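Local structure of citrate synthase (Thermotoga maritima, 2P2W) at residues Glu43-Phe48 with Leu172-Asp177. The protein probably catalyses the condensation of oxaloacetate with acetyl-CoA, with uptake of water, to give citrate and CoA in the tricarboxylic acid cycle. Sequence-based numbering, arbitrary orientation.
Sequences EETAYF and LLMEQD
Met174 reaches across to Thr45 and Ala46 and packs its thioether on the flank of helix 42-51, a buried apolar contact inside the largely helical citrate synthase fold. Met174 belongs to segment 172-177, which leads on from helix 163-173 toward Asp177. Its CG lies beside the backbone N, and from there the chain runs fully extended (chi2 -173°, chi3 -177°), which carries sulfur and methyl to the other helix. SD rests against the methyl branch of Thr45, CG2 to SD being 3.7 Å. CE lies beside the methyl of Ala46, 4.2 Å from its CB. Helix 317-337 borders the same contact, with Ala324 touching Met174 and Val327 touching Ala46.

Hydrogen bonds flank the contact. With OG1 of Thr45 beside the backbone N (chi1 -66°), CG2 lies anti to that nitrogen and is the branch that meets SD, while OG1 hydrogen-bonds Ser40 OG. Beyond Met174, Glu175 OE2 accepts the backbone N of Asp177 at 2.8 Å, along a bent path from above the carboxylate plane. Gln176 NE2 hydrogen-bonds a bound citrate anion, probably from the crystallisation liquor, and Asp177 hydrogen-bonds through OD2 to Thr346 OG1 and through OD1 to Ser347 OG of the second subunit. Segment 172-177 thus leads from the apolar contact to the citrate and the dimer interface.

Against the helix backbone, Met174 SD comes within 4.1 Å of Ala46 N.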
loop_
_atom_site.group_PDB
_atom_site.type_symbol
_atom_site.label_atom_id
_atom_site.label_comp_id
_atom_site.label_asym_id
_atom_site.label_seq_id
_atom_site.Cartn_x
_atom_site.Cartn_y
_atom_site.Cartn_z
ATOM N N GLU A 43 -25.966 1.471 -1.549
ATOM C CA GLU A 43 -26.040 0.327 -2.445
ATOM C C GLU A 43 -26.326 0.684 -3.898
ATOM O O GLU A 43 -25.733 0.099 -4.803
ATOM C CB GLU A 43 -27.083 -0.680 -1.951
ATOM C CG GLU A 43 -26.733 -1.327 -0.621
ATOM C CD GLU A 43 -27.434 -0.683 0.560
ATOM O OE1 GLU A 43 -27.651 0.548 0.538
ATOM O OE2 GLU A 43 -27.757 -1.411 1.521
ATOM N N GLU A 44 -27.225 1.636 -4.133
ATOM C CA GLU A 44 -27.545 2.018 -5.508
ATOM C C GLU A 44 -26.377 2.690 -6.225
ATOM O O GLU A 44 -26.103 2.397 -7.390
ATOM C CB GLU A 44 -28.766 2.945 -5.554
ATOM C CG GLU A 44 -29.264 3.195 -6.971
ATOM C CD GLU A 44 -30.389 4.208 -7.038
ATOM O OE1 GLU A 44 -30.150 5.394 -6.727
ATOM O OE2 GLU A 44 -31.518 3.813 -7.402
ATOM N N THR A 45 -25.685 3.598 -5.541
ATOM C CA THR A 45 -24.558 4.269 -6.174
ATOM C C THR A 45 -23.373 3.316 -6.334
ATOM O O THR A 45 -22.649 3.382 -7.324
ATOM C CB THR A 45 -24.134 5.520 -5.383
ATOM O OG1 THR A 45 -25.192 6.491 -5.438
ATOM C CG2 THR A 45 -22.862 6.130 -5.987
ATOM N N ALA A 46 -23.189 2.417 -5.371
ATOM C CA ALA A 46 -22.096 1.450 -5.449
ATOM C C ALA A 46 -22.359 0.531 -6.640
ATOM O O ALA A 46 -21.446 0.178 -7.390
ATOM C CB ALA A 46 -22.016 0.640 -4.164
ATOM N N TYR A 47 -23.619 0.151 -6.809
ATOM C CA TYR A 47 -24.006 -0.711 -7.921
ATOM C C TYR A 47 -23.647 0.011 -9.217
ATOM O O TYR A 47 -23.054 -0.567 -10.130
ATOM C CB TYR A 47 -25.513 -0.969 -7.887
ATOM C CG TYR A 47 -26.005 -1.874 -8.995
ATOM C CD1 TYR A 47 -26.182 -1.391 -10.294
ATOM C CD2 TYR A 47 -26.278 -3.215 -8.750
ATOM C CE1 TYR A 47 -26.622 -2.227 -11.321
ATOM C CE2 TYR A 47 -26.719 -4.058 -9.767
ATOM C CZ TYR A 47 -26.888 -3.558 -11.048
ATOM O OH TYR A 47 -27.333 -4.392 -12.046
ATOM N N PHE A 48 -24.016 1.286 -9.280
ATOM C CA PHE A 48 -23.759 2.113 -10.453
ATOM C C PHE A 48 -22.267 2.215 -10.766
ATOM O O PHE A 48 -21.859 2.130 -11.924
ATOM C CB PHE A 48 -24.355 3.506 -10.233
ATOM C CG PHE A 48 -24.186 4.436 -11.401
ATOM C CD1 PHE A 48 -24.451 4.004 -12.697
ATOM C CD2 PHE A 48 -23.791 5.754 -11.201
ATOM C CE1 PHE A 48 -24.323 4.874 -13.781
ATOM C CE2 PHE A 48 -23.662 6.632 -12.276
ATOM C CZ PHE A 48 -23.929 6.189 -13.569
ATOM N N LEU A 172 -20.863 10.900 -1.403
ATOM C CA LEU A 172 -19.964 11.964 -1.850
ATOM C C LEU A 172 -18.488 11.548 -1.813
ATOM O O LEU A 172 -17.674 12.065 -2.579
ATOM C CB LEU A 172 -20.135 13.207 -0.972
ATOM C CG LEU A 172 -21.440 13.993 -1.082
ATOM C CD1 LEU A 172 -21.479 15.080 -0.010
ATOM C CD2 LEU A 172 -21.538 14.603 -2.468
ATOM N N LEU A 173 -18.155 10.614 -0.927
ATOM C CA LEU A 173 -16.778 10.160 -0.755
ATOM C C LEU A 173 -16.402 8.852 -1.452
ATOM O O LEU A 173 -15.260 8.414 -1.361
ATOM C CB LEU A 173 -16.480 10.006 0.743
ATOM C CG LEU A 173 -16.585 11.253 1.623
ATOM C CD1 LEU A 173 -16.661 10.844 3.095
ATOM C CD2 LEU A 173 -15.382 12.153 1.373
ATOM N N MET A 174 -17.339 8.224 -2.148
ATOM C CA MET A 174 -17.038 6.953 -2.791
ATOM C C MET A 174 -15.958 6.962 -3.859
ATOM O O MET A 174 -15.204 5.997 -3.984
ATOM C CB MET A 174 -18.293 6.356 -3.423
ATOM C CG MET A 174 -19.234 5.688 -2.458
ATOM S SD MET A 174 -20.552 4.864 -3.363
ATOM C CE MET A 174 -21.542 4.266 -2.005
ATOM N N GLU A 175 -15.863 8.044 -4.620
ATOM C CA GLU A 175 -14.912 8.056 -5.722
ATOM C C GLU A 175 -14.444 9.425 -6.205
ATOM O O GLU A 175 -15.215 10.382 -6.208
ATOM C CB GLU A 175 -15.566 7.310 -6.892
ATOM C CG GLU A 175 -15.097 7.718 -8.273
ATOM C CD GLU A 175 -13.726 7.181 -8.596
ATOM O OE1 GLU A 175 -13.307 6.213 -7.931
ATOM O OE2 GLU A 175 -13.078 7.723 -9.521
ATOM N N GLN A 176 -13.174 9.512 -6.606
ATOM C CA GLN A 176 -12.647 10.755 -7.165
ATOM C C GLN A 176 -11.347 10.640 -7.957
ATOM O O GLN A 176 -10.297 11.142 -7.550
ATOM C CB GLN A 176 -12.488 11.851 -6.106
ATOM C CG GLN A 176 -12.160 13.195 -6.777
ATOM C CD GLN A 176 -12.509 14.404 -5.935
ATOM O OE1 GLN A 176 -13.644 14.881 -5.945
ATOM N NE2 GLN A 176 -11.524 14.908 -5.199
ATOM N N ASP A 177 -11.434 9.966 -9.098
ATOM C CA ASP A 177 -10.300 9.827 -10.001
ATOM C C ASP A 177 -9.055 9.203 -9.362
ATOM O O ASP A 177 -9.157 8.355 -8.472
ATOM C CB ASP A 177 -9.979 11.208 -10.593
ATOM C CG ASP A 177 -9.217 11.131 -11.903
ATOM O OD1 ASP A 177 -9.629 10.358 -12.793
ATOM O OD2 ASP A 177 -8.212 11.859 -12.042
#